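PDB 3EAF: ABC transporter, substrate binding protein from Aeropyrum pernix, which probably binds a small solute outside the membrane and delivers it to an ABC transporter, in the manner of a periplasmic-type binding protein. Local coordinates for residues G84-E89 with K151-R156; L111-F116 with Y380-G385; L146-D149 with S155-P158; P167-Q172 with E370-V375. All blocks are in the same frame, centred on the assembly; numbering follows the deposited sequence.

How the interactions relate
The four contacts run from the cleft between the two sheets to loops beside the two edge strands of the second sheet. Interactions 1 and 3 share S155 and R156 on helix 153-156, their centres 10 Å apart. Interaction 2 touches interaction 1 where T88 CG2 meets L111 CD1 at 3.7 Å, and interaction 3 where T381 CG2 lies 3.4 Å from S157 O. It also reaches interaction 4, through Y380 CE2 and V375 CG1 at 3.8 Å. A glycerol lies at T85 of interaction 1. The bound magnesium is nearer interaction 2, about 12 Å from the L112 side chain, whereas interactions 1, 3 and 4 lie away from that site.

Interaction 1 (G84-E89 with K151-R156); sequences GTADTE and KVAYSR
T85 and A86, in the first turn of helix 85-98, face A153 and Y154, in the first turn of helix 153-156, across the cleft between the two Rossmann-like sheets of a type I periplasmic binding protein fold. The T85 side chain lies across that of Y154 at about a right angle. Its CB rests 3.8 Å from Y154 CA and 3.9 Å from Y154 CB. Beyond CB it forks. CG2 stands anti to the backbone N (OG1 at chi1 -72°) and settles 3.9 Å from A153 C, over the backbone between A153 and Y154. OG1, on the other branch, passes alongside Y154 CA and CB but bonds elsewhere, to S106 OG, and a glycerol, probably from the crystallisation liquor, lies against it. An alanine here would keep the CB contact but is likely to leave S106 OG without this mate and open a gap over the A153–Y154 backbone. One residue on, A86 CB meets A153 CB methyl to methyl at 4.0 Å. The tyrosine ring takes no part in this packing: it leads away from helix 85-98, and its OH bonds N231 OD1. G84 and V152 are the N-cap residues of the two helices, and each gives its carbonyl to its own first turn, with T88 N bonding G84 O at 2.9 Å and R156 N bonding V152 O. No direct hydrogen bond crosses the contact. Instead one water accepts from both helix starts, 3.1 Å from A86 N and 3.0 Å from Y154 N.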
loop_
_atom_site.group_PDB
_atom_site.type_symbol
_atom_site.label_atom_id
_atom_site.label_comp_id
_atom_site.label_asym_id
_atom_site.label_seq_id
_atom_site.Cartn_x
_atom_site.Cartn_y
_atom_site.Cartn_z
ATOM N N GLY A 84 -3.157 -9.169 -0.061
ATOM C CA GLY A 84 -1.898 -9.505 0.628
ATOM C C GLY A 84 -0.709 -9.821 -0.258
ATOM O O GLY A 84 -0.872 -10.352 -1.355
ATOM N N THR A 85 0.493 -9.493 0.216
ATOM C CA THR A 85 1.725 -9.773 -0.545
ATOM C C THR A 85 1.898 -11.259 -0.873
ATOM O O THR A 85 2.147 -11.610 -2.034
ATOM C CB THR A 85 2.992 -9.228 0.169
ATOM O OG1 THR A 85 3.007 -7.804 0.075
ATOM C CG2 THR A 85 4.280 -9.775 -0.471
ATOM N N ALA A 86 1.769 -12.117 0.141
ATOM C CA ALA A 86 1.939 -13.562 -0.044
ATOM C C ALA A 86 1.015 -14.109 -1.131
ATOM O O ALA A 86 1.485 -14.718 -2.093
ATOM C CB ALA A 86 1.736 -14.329 1.281
ATOM N N ASP A 87 -0.290 -13.881 -0.990
ATOM C CA ASP A 87 -1.238 -14.393 -1.984
ATOM C C ASP A 87 -1.123 -13.742 -3.370
ATOM O O ASP A 87 -1.208 -14.441 -4.383
ATOM C CB ASP A 87 -2.689 -14.418 -1.474
ATOM C CG ASP A 87 -3.134 -13.107 -0.854
ATOM O OD1 ASP A 87 -2.759 -12.819 0.307
ATOM O OD2 ASP A 87 -3.909 -12.389 -1.509
ATOM N N THR A 88 -0.915 -12.423 -3.413
ATOM C CA THR A 88 -0.756 -11.714 -4.687
ATOM C C THR A 88 0.454 -12.246 -5.456
ATOM O O THR A 88 0.374 -12.439 -6.676
ATOM C CB THR A 88 -0.669 -10.169 -4.519
ATOM O OG1 THR A 88 -1.711 -9.703 -3.655
ATOM C CG2 THR A 88 -0.797 -9.469 -5.868
ATOM N N GLU A 89 1.562 -12.474 -4.740
ATOM C CA GLU A 89 2.781 -13.070 -5.312
ATOM C C GLU A 89 2.561 -14.495 -5.809
ATOM O O GLU A 89 2.964 -14.845 -6.929
ATOM C CB GLU A 89 3.942 -13.039 -4.304
ATOM C CG GLU A 89 4.705 -11.709 -4.259
ATOM C CD GLU A 89 5.881 -11.708 -3.288
ATOM O OE1 GLU A 89 6.241 -12.794 -2.785
ATOM O OE2 GLU A 89 6.442 -10.615 -3.030
ATOM N N LYS A 151 8.425 -14.310 9.199
ATOM C CA LYS A 151 7.585 -15.385 8.648
ATOM C C LYS A 151 6.556 -14.911 7.617
ATOM O O LYS A 151 5.917 -15.728 6.937
ATOM C CB LYS A 151 6.860 -16.111 9.782
ATOM C CG LYS A 151 7.796 -16.788 10.766
ATOM C CD LYS A 151 7.030 -17.489 11.881
ATOM C CE LYS A 151 7.907 -17.648 13.119
ATOM N NZ LYS A 151 7.334 -18.643 14.066
ATOM N N VAL A 152 6.407 -13.594 7.506
ATOM C CA VAL A 152 5.376 -12.997 6.673
ATOM C C VAL A 152 6.007 -12.340 5.446
ATOM O O VAL A 152 6.876 -11.473 5.579
ATOM C CB VAL A 152 4.535 -11.995 7.498
ATOM C CG1 VAL A 152 3.493 -11.302 6.628
ATOM C CG2 VAL A 152 3.850 -12.725 8.661
ATOM N N ALA A 153 5.578 -12.766 4.256
ATOM C CA ALA A 153 6.132 -12.249 2.991
ATOM C C ALA A 153 6.075 -10.710 2.893
ATOM O O ALA A 153 7.023 -10.070 2.418
ATOM C CB ALA A 153 5.434 -12.899 1.789
ATOM N N TYR A 154 4.959 -10.133 3.337
ATOM C CA TYR A 154 4.786 -8.675 3.416
ATOM C C TYR A 154 5.841 -8.000 4.299
ATOM O O TYR A 154 6.493 -7.030 3.884
ATOM C CB TYR A 154 3.369 -8.351 3.919
ATOM C CG TYR A 154 3.219 -7.051 4.693
ATOM C CD1 TYR A 154 3.556 -5.814 4.112
ATOM C CD2 TYR A 154 2.726 -7.053 5.995
ATOM C CE1 TYR A 154 3.421 -4.621 4.817
ATOM C CE2 TYR A 154 2.579 -5.855 6.713
ATOM C CZ TYR A 154 2.929 -4.652 6.113
ATOM O OH TYR A 154 2.793 -3.478 6.804
ATOM N N SER A 155 5.994 -8.519 5.516
ATOM C CA SER A 155 6.924 -7.955 6.500
ATOM C C SER A 155 8.379 -8.034 6.042
ATOM O O SER A 155 9.191 -7.181 6.399
ATOM C CB SER A 155 6.765 -8.672 7.839
ATOM O OG SER A 155 5.428 -8.603 8.283
ATOM N N ARG A 156 8.685 -9.061 5.252
ATOM C CA ARG A 156 10.032 -9.311 4.734
ATOM C C ARG A 156 10.373 -8.505 3.481
ATOM O O ARG A 156 11.546 -8.325 3.160
ATOM C CB ARG A 156 10.178 -10.787 4.346
ATOM C CG ARG A 156 10.267 -11.796 5.468
ATOM C CD ARG A 156 10.796 -13.138 4.915
ATOM N NE ARG A 156 9.911 -13.739 3.909
ATOM C CZ ARG A 156 9.025 -14.707 4.159
ATOM N NH1 ARG A 156 8.892 -15.200 5.388
ATOM N NH2 ARG A 156 8.277 -15.202 3.176
HETATM O O HOH W 1 2.248 -11.498 3.191
#

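Interaction 2 (L111-F116 with Y380-G385); sequences LLVKPF and YTIEEG
L112 and V113 meet I382 through aliphatic branches alone, with no flat group between them. The aromatic rings of the two segments are engaged elsewhere: Y380 makes a cation-pi contact with K164, and F116 packs on D96 and K99. Two methyl contacts make the interaction. I382 carries both, because its first torsion splits its branches: CG1 lies beside the backbone N (chi1 -66°), while CG2 is anti to that N. The longer branch ends at CD1, which meets L112 CD1 at 4.1 Å, the two side chains lying at about a right angle. The shorter branch puts CG2 4.2 Å from V113 CG1. Two neighbouring residues of one loop are thus served by the two arms of a single isoleucine. L112 and V113 are the corner residues of a type I beta turn, L111-K114, closed by K114 N donating to L111 O at 2.9 Å, and both direct CB toward I382. L112 also packs on Y119, and I382 on F345. V113 lies at the exposed margin, and the L112 side chain is about 7 Å from that of Y341, a magnesium ligand. Helix 377-382, which follows the last strand of the second sheet, is in this way laid against a loop between two strands of the first, an apolar link between the two lobes of the type I periplasmic binding protein fold.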
loop_
_atom_site.group_PDB
_atom_site.type_symbol
_atom_site.label_atom_id
_atom_site.label_comp_id
_atom_site.label_asym_id
_atom_site.label_seq_id
_atom_site.Cartn_x
_atom_site.Cartn_y
_atom_site.Cartn_z
ATOM N N LEU A 111 6.298 -8.009 -7.833
ATOM C CA LEU A 111 5.182 -7.952 -8.770
ATOM C C LEU A 111 5.551 -7.169 -10.024
ATOM O O LEU A 111 4.822 -7.351 -11.036
ATOM C CB LEU A 111 3.954 -7.328 -8.102
ATOM C CG LEU A 111 3.340 -8.113 -6.941
ATOM C CD1 LEU A 111 2.229 -7.313 -6.280
ATOM C CD2 LEU A 111 2.826 -9.464 -7.417
ATOM N N LEU A 112 6.516 -6.320 -9.952
ATOM C CA LEU A 112 6.838 -5.378 -11.029
ATOM C C LEU A 112 7.093 -6.024 -12.388
ATOM O O LEU A 112 6.804 -5.419 -13.419
ATOM C CB LEU A 112 8.024 -4.483 -10.626
ATOM C CG LEU A 112 7.826 -3.572 -9.408
ATOM C CD1 LEU A 112 9.135 -2.975 -8.941
ATOM C CD2 LEU A 112 6.806 -2.475 -9.683
ATOM N N VAL A 113 7.618 -7.251 -12.382
ATOM C CA VAL A 113 7.944 -7.975 -13.614
ATOM C C VAL A 113 6.831 -8.942 -14.055
ATOM O O VAL A 113 6.966 -9.645 -15.065
ATOM C CB VAL A 113 9.294 -8.744 -13.495
ATOM C CG1 VAL A 113 10.451 -7.772 -13.393
ATOM C CG2 VAL A 113 9.277 -9.715 -12.305
ATOM N N LYS A 114 5.733 -8.959 -13.299
ATOM C CA LYS A 114 4.600 -9.837 -13.604
ATOM C C LYS A 114 3.607 -9.058 -14.460
ATOM O O LYS A 114 3.135 -8.004 -14.044
ATOM C CB LYS A 114 3.943 -10.350 -12.316
ATOM C CG LYS A 114 4.894 -11.048 -11.337
ATOM C CD LYS A 114 5.406 -12.365 -11.897
ATOM C CE LYS A 114 6.257 -13.107 -10.879
ATOM N NZ LYS A 114 6.997 -14.242 -11.498
ATOM N N PRO A 115 3.312 -9.560 -15.674
ATOM C CA PRO A 115 2.618 -8.740 -16.677
ATOM C C PRO A 115 1.233 -8.205 -16.292
ATOM O O PRO A 115 0.837 -7.173 -16.800
ATOM C CB PRO A 115 2.517 -9.677 -17.891
ATOM C CG PRO A 115 3.632 -10.681 -17.683
ATOM C CD PRO A 115 3.623 -10.904 -16.194
ATOM N N PHE A 116 0.500 -8.891 -15.419
ATOM C CA PHE A 116 -0.870 -8.467 -15.108
ATOM C C PHE A 116 -1.040 -7.815 -13.738
ATOM O O PHE A 116 -2.160 -7.477 -13.354
ATOM C CB PHE A 116 -1.868 -9.620 -15.316
ATOM C CG PHE A 116 -2.245 -9.824 -16.755
ATOM C CD1 PHE A 116 -3.431 -9.287 -17.261
ATOM C CD2 PHE A 116 -1.396 -10.516 -17.625
ATOM C CE1 PHE A 116 -3.780 -9.460 -18.606
ATOM C CE2 PHE A 116 -1.738 -10.700 -18.971
ATOM C CZ PHE A 116 -2.935 -10.163 -19.462
ATOM N N TYR A 380 16.790 -4.648 -6.711
ATOM C CA TYR A 380 17.443 -5.360 -5.601
ATOM C C TYR A 380 16.535 -6.470 -5.092
ATOM O O TYR A 380 16.977 -7.601 -4.889
ATOM C CB TYR A 380 17.783 -4.425 -4.432
ATOM C CG TYR A 380 18.796 -3.329 -4.717
ATOM C CD1 TYR A 380 19.613 -3.361 -5.851
ATOM C CD2 TYR A 380 18.959 -2.273 -3.823
ATOM C CE1 TYR A 380 20.545 -2.345 -6.103
ATOM C CE2 TYR A 380 19.885 -1.268 -4.060
ATOM C CZ TYR A 380 20.676 -1.312 -5.199
ATOM O OH TYR A 380 21.598 -0.308 -5.424
ATOM N N THR A 381 15.260 -6.137 -4.901
ATOM C CA THR A 381 14.283 -7.081 -4.378
ATOM C C THR A 381 13.925 -8.147 -5.419
ATOM O O THR A 381 13.810 -9.326 -5.084
ATOM C CB THR A 381 13.020 -6.350 -3.868
ATOM O OG1 THR A 381 13.404 -5.382 -2.885
ATOM C CG2 THR A 381 12.031 -7.334 -3.238
ATOM N N ILE A 382 13.766 -7.724 -6.675
ATOM C CA ILE A 382 13.432 -8.634 -7.777
ATOM C C ILE A 382 14.509 -9.714 -7.948
ATOM O O ILE A 382 14.192 -10.896 -8.127
ATOM C CB ILE A 382 13.205 -7.864 -9.105
ATOM C CG1 ILE A 382 11.963 -6.965 -8.992
ATOM C CG2 ILE A 382 13.059 -8.828 -10.275
ATOM C CD1 ILE A 382 11.971 -5.762 -9.917
ATOM N N GLU A 383 15.773 -9.300 -7.858
ATOM C CA GLU A 383 16.914 -10.204 -8.022
ATOM C C GLU A 383 17.178 -11.128 -6.814
ATOM O O GLU A 383 18.018 -12.030 -6.897
ATOM C CB GLU A 383 18.169 -9.409 -8.420
ATOM C CG GLU A 383 18.108 -8.856 -9.858
ATOM C CD GLU A 383 19.116 -7.745 -10.150
ATOM O OE1 GLU A 383 20.037 -7.508 -9.326
ATOM O OE2 GLU A 383 18.984 -7.100 -11.221
ATOM N N GLU A 384 16.453 -10.911 -5.711
ATOM C CA GLU A 384 16.567 -11.757 -4.506
ATOM C C GLU A 384 16.301 -13.238 -4.766
ATOM O O GLU A 384 15.192 -13.621 -5.157
ATOM C CB GLU A 384 15.623 -11.270 -3.402
ATOM C CG GLU A 384 16.313 -10.559 -2.268
ATOM C CD GLU A 384 15.354 -9.809 -1.371
ATOM O OE1 GLU A 384 14.347 -10.398 -0.916
ATOM O OE2 GLU A 384 15.618 -8.622 -1.109
ATOM N N GLY A 385 17.319 -14.062 -4.523
ATOM C CA GLY A 385 17.233 -15.505 -4.754
ATOM C C GLY A 385 17.678 -15.910 -6.151
ATOM O O GLY A 385 18.366 -15.151 -6.844
#

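Interaction 3 (L146-D149 with S155-P158); sequences LAYD and SRSP
S155 packs on the backbone and CB of D149 and on CB of Y148, and these three residues carry most of the contact. Its CB is tucked close to the strand end, 3.2 Å from D149 O and 3.4 Å from D149 N. Its OG, held beside the backbone N (chi1 -56°), passes 3.6 Å from D149 CB without bonding it; the hydroxyl bonds N207 OD1 instead. The same amide oxygen accepts from D149 N, so N207 ties both sides of the contact together. The S155 carbonyl O also faces the strand, 3.4 Å from Y148 CB, and lies obliquely to the ring, whose OH continues to D176 OD2. R156 adds its CG, 3.9 Å from D149 O. The D149 carboxylate is spent on backbone amides, OD1 on K151 N and OD2 on L181 N, which fixes its rotation and holds the loop that follows. Strand 142-148, between strands 171-178 and 202-205 in the second sheet, leads through a short loop into helix 153-156, which packs back on the end of the strand, ahead of helix 159-165, where I159 touches Y148.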
loop_
_atom_site.group_PDB
_atom_site.type_symbol
_atom_site.label_atom_id
_atom_site.label_comp_id
_atom_site.label_asym_id
_atom_site.label_seq_id
_atom_site.Cartn_x
_atom_site.Cartn_y
_atom_site.Cartn_z
ATOM N N LEU A 146 16.122 -3.047 12.267
ATOM C CA LEU A 146 15.006 -3.476 11.413
ATOM C C LEU A 146 14.085 -4.423 12.179
ATOM O O LEU A 146 14.487 -5.532 12.546
ATOM C CB LEU A 146 15.524 -4.172 10.140
ATOM C CG LEU A 146 16.579 -3.450 9.288
ATOM C CD1 LEU A 146 17.140 -4.376 8.197
ATOM C CD2 LEU A 146 16.032 -2.158 8.683
ATOM N N ALA A 147 12.856 -3.978 12.430
ATOM C CA ALA A 147 11.870 -4.798 13.129
ATOM C C ALA A 147 10.785 -5.250 12.153
ATOM O O ALA A 147 10.118 -4.428 11.536
ATOM C CB ALA A 147 11.267 -4.029 14.297
ATOM N N TYR A 148 10.625 -6.558 12.005
ATOM C CA TYR A 148 9.649 -7.117 11.064
ATOM C C TYR A 148 9.413 -8.589 11.373
ATOM O O TYR A 148 10.250 -9.226 12.025
ATOM C CB TYR A 148 10.146 -6.959 9.616
ATOM C CG TYR A 148 11.424 -7.726 9.348
ATOM C CD1 TYR A 148 11.386 -8.988 8.759
ATOM C CD2 TYR A 148 12.669 -7.208 9.721
ATOM C CE1 TYR A 148 12.553 -9.710 8.530
ATOM C CE2 TYR A 148 13.847 -7.922 9.489
ATOM C CZ TYR A 148 13.776 -9.171 8.893
ATOM O OH TYR A 148 14.922 -9.891 8.652
ATOM N N ASP A 149 8.290 -9.125 10.888
ATOM C CA ASP A 149 7.959 -10.544 11.048
ATOM C C ASP A 149 8.659 -11.386 9.982
ATOM O O ASP A 149 8.298 -11.352 8.804
ATOM C CB ASP A 149 6.432 -10.746 10.996
ATOM C CG ASP A 149 5.990 -12.141 11.462
ATOM O OD1 ASP A 149 6.772 -13.115 11.357
ATOM O OD2 ASP A 149 4.837 -12.259 11.937
ATOM N N SER A 155 5.994 -8.519 5.516
ATOM C CA SER A 155 6.924 -7.955 6.500
ATOM C C SER A 155 8.379 -8.034 6.042
ATOM O O SER A 155 9.191 -7.181 6.399
ATOM C CB SER A 155 6.765 -8.672 7.839
ATOM O OG SER A 155 5.428 -8.603 8.283
ATOM N N ARG A 156 8.685 -9.061 5.252
ATOM C CA ARG A 156 10.032 -9.311 4.734
ATOM C C ARG A 156 10.373 -8.505 3.481
ATOM O O ARG A 156 11.546 -8.325 3.160
ATOM C CB ARG A 156 10.178 -10.787 4.346
ATOM C CG ARG A 156 10.267 -11.796 5.468
ATOM C CD ARG A 156 10.796 -13.138 4.915
ATOM N NE ARG A 156 9.911 -13.739 3.909
ATOM C CZ ARG A 156 9.025 -14.707 4.159
ATOM N NH1 ARG A 156 8.892 -15.200 5.388
ATOM N NH2 ARG A 156 8.277 -15.202 3.176
ATOM N N SER A 157 9.350 -8.035 2.772
ATOM C CA SER A 157 9.490 -7.665 1.352
ATOM C C SER A 157 10.640 -6.702 1.007
ATOM O O SER A 157 11.430 -7.005 0.103
ATOM C CB SER A 157 8.154 -7.179 0.760
ATOM O OG SER A 157 8.275 -6.934 -0.635
ATOM N N PRO A 158 10.733 -5.544 1.694
ATOM C CA PRO A 158 11.801 -4.599 1.343
ATOM C C PRO A 158 13.116 -4.794 2.126
ATOM O O PRO A 158 14.086 -4.062 1.881
ATOM C CB PRO A 158 11.185 -3.256 1.725
ATOM C CG PRO A 158 10.385 -3.571 2.940
ATOM C CD PRO A 158 9.883 -4.999 2.775
#

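Interaction 4 (P167-Q172 with E370-V375); sequences PSLGLQ and EAPSQV
L169 reaches P372 with its CG beside the backbone N (chi1 -61°); with CD1 extended from CA (chi2 172°), the other branch, CD2, is the one turned to the proline, although CB itself points neither at nor away from the other segment. CD2 meets the CD-CG edge of the proline ring, 3.8 Å from P372 CD and 4.1 Å from P372 CG, and the two side chains cross obliquely. In the neighbouring pair, S168 OG sits between its backbone N and carbonyl carbon (chi1 73°). There it bonds A165 O, one turn back, and meets V375 CG2 at 3.9 Å as a plain van der Waals contact. Both loops adjoin edge strands of the second sheet of the periplasmic binding protein fold. Residues 167-170 link helix 159-165 to strand 171-178, in the beta-alpha-beta unit that begins with strand 142-148, whereas 370-375 follows strand 363-369. P372 and V375 are the ends of a type I beta turn, with V375 N donating to P372 O at 3.2 Å, and both point CB toward segment 167-172. R350 holds this turn from outside, bonding A371 O and P372 O and forming a salt bridge with E370. Helix 124-139 lies against both segments, L132 packing on L169 and C129 on A371, while S130 OG accepts from A371 N.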
loop_
_atom_site.group_PDB
_atom_site.type_symbol
_atom_site.label_atom_id
_atom_site.label_comp_id
_atom_site.label_asym_id
_atom_site.label_seq_id
_atom_site.Cartn_x
_atom_site.Cartn_y
_atom_site.Cartn_z
ATOM N N PRO A 167 24.167 1.166 3.294
ATOM C CA PRO A 167 25.482 1.812 3.328
ATOM C C PRO A 167 25.536 3.095 2.506
ATOM O O PRO A 167 26.037 4.109 2.996
ATOM C CB PRO A 167 26.411 0.745 2.735
ATOM C CG PRO A 167 25.730 -0.550 3.060
ATOM C CD PRO A 167 24.276 -0.247 2.873
ATOM N N SER A 168 24.993 3.066 1.288
ATOM C CA SER A 168 25.024 4.230 0.398
ATOM C C SER A 168 24.143 5.378 0.893
ATOM O O SER A 168 24.260 6.513 0.419
ATOM C CB SER A 168 24.670 3.835 -1.043
ATOM O OG SER A 168 23.285 3.555 -1.198
ATOM N N LEU A 169 23.277 5.083 1.861
ATOM C CA LEU A 169 22.414 6.097 2.469
ATOM C C LEU A 169 23.021 6.662 3.754
ATOM O O LEU A 169 22.449 7.556 4.371
ATOM C CB LEU A 169 21.023 5.523 2.763
ATOM C CG LEU A 169 20.124 4.987 1.644
ATOM C CD1 LEU A 169 18.899 4.305 2.233
ATOM C CD2 LEU A 169 19.713 6.083 0.662
ATOM N N GLY A 170 24.174 6.131 4.153
ATOM C CA GLY A 170 24.820 6.526 5.398
ATOM C C GLY A 170 24.202 5.884 6.633
ATOM O O GLY A 170 24.294 6.424 7.740
ATOM N N LEU A 171 23.575 4.726 6.446
ATOM C CA LEU A 171 22.933 4.020 7.545
ATOM C C LEU A 171 23.592 2.666 7.796
ATOM O O LEU A 171 23.759 1.866 6.874
ATOM C CB LEU A 171 21.427 3.858 7.283
ATOM C CG LEU A 171 20.584 5.132 7.135
ATOM C CD1 LEU A 171 19.163 4.807 6.680
ATOM C CD2 LEU A 171 20.557 5.948 8.414
ATOM N N GLN A 172 23.974 2.432 9.048
ATOM C CA GLN A 172 24.545 1.156 9.468
ATOM C C GLN A 172 23.448 0.309 10.086
ATOM O O GLN A 172 22.903 0.661 11.135
ATOM C CB GLN A 172 25.711 1.377 10.454
ATOM C CG GLN A 172 25.990 0.220 11.444
ATOM C CD GLN A 172 26.739 -0.985 10.856
ATOM O OE1 GLN A 172 27.225 -0.963 9.718
ATOM N NE2 GLN A 172 26.835 -2.051 11.653
ATOM N N GLU A 370 12.254 11.206 -2.018
ATOM C CA GLU A 370 12.609 10.147 -2.955
ATOM C C GLU A 370 14.021 9.654 -2.676
ATOM O O GLU A 370 14.911 10.445 -2.365
ATOM C CB GLU A 370 12.514 10.671 -4.392
ATOM C CG GLU A 370 12.417 9.596 -5.463
ATOM C CD GLU A 370 12.427 10.164 -6.874
ATOM O OE1 GLU A 370 12.119 11.362 -7.046
ATOM O OE2 GLU A 370 12.743 9.411 -7.821
ATOM N N ALA A 371 14.218 8.344 -2.790
ATOM C CA ALA A 371 15.548 7.746 -2.686
ATOM C C ALA A 371 16.440 8.243 -3.831
ATOM O O ALA A 371 15.923 8.584 -4.904
ATOM C CB ALA A 371 15.439 6.231 -2.713
ATOM N N PRO A 372 17.776 8.299 -3.611
ATOM C CA PRO A 372 18.693 8.696 -4.688
ATOM C C PRO A 372 18.426 7.930 -5.975
ATOM O O PRO A 372 18.087 6.740 -5.935
ATOM C CB PRO A 372 20.077 8.325 -4.137
ATOM C CG PRO A 372 19.930 8.398 -2.656
ATOM C CD PRO A 372 18.494 8.016 -2.349
ATOM N N SER A 373 18.590 8.611 -7.103
ATOM C CA SER A 373 18.322 8.034 -8.420
ATOM C C SER A 373 19.152 6.777 -8.716
ATOM O O SER A 373 18.698 5.886 -9.434
ATOM C CB SER A 373 18.564 9.081 -9.509
ATOM O OG SER A 373 17.752 10.226 -9.297
ATOM N N GLN A 374 20.355 6.712 -8.153
ATOM C CA GLN A 374 21.299 5.638 -8.467
ATOM C C GLN A 374 20.999 4.339 -7.713
ATOM O O GLN A 374 21.571 3.292 -8.019
ATOM C CB GLN A 374 22.755 6.108 -8.254
ATOM C CG GLN A 374 23.083 6.651 -6.842
ATOM C CD GLN A 374 24.225 7.682 -6.815
ATOM O OE1 GLN A 374 25.025 7.786 -7.749
ATOM N NE2 GLN A 374 24.303 8.440 -5.721
ATOM N N VAL A 375 20.089 4.411 -6.741
ATOM C CA VAL A 375 19.747 3.262 -5.901
ATOM C C VAL A 375 18.559 2.528 -6.517
ATOM O O VAL A 375 17.433 3.040 -6.535
ATOM C CB VAL A 375 19.420 3.688 -4.452
ATOM C CG1 VAL A 375 19.148 2.468 -3.581
ATOM C CG2 VAL A 375 20.552 4.535 -3.866
#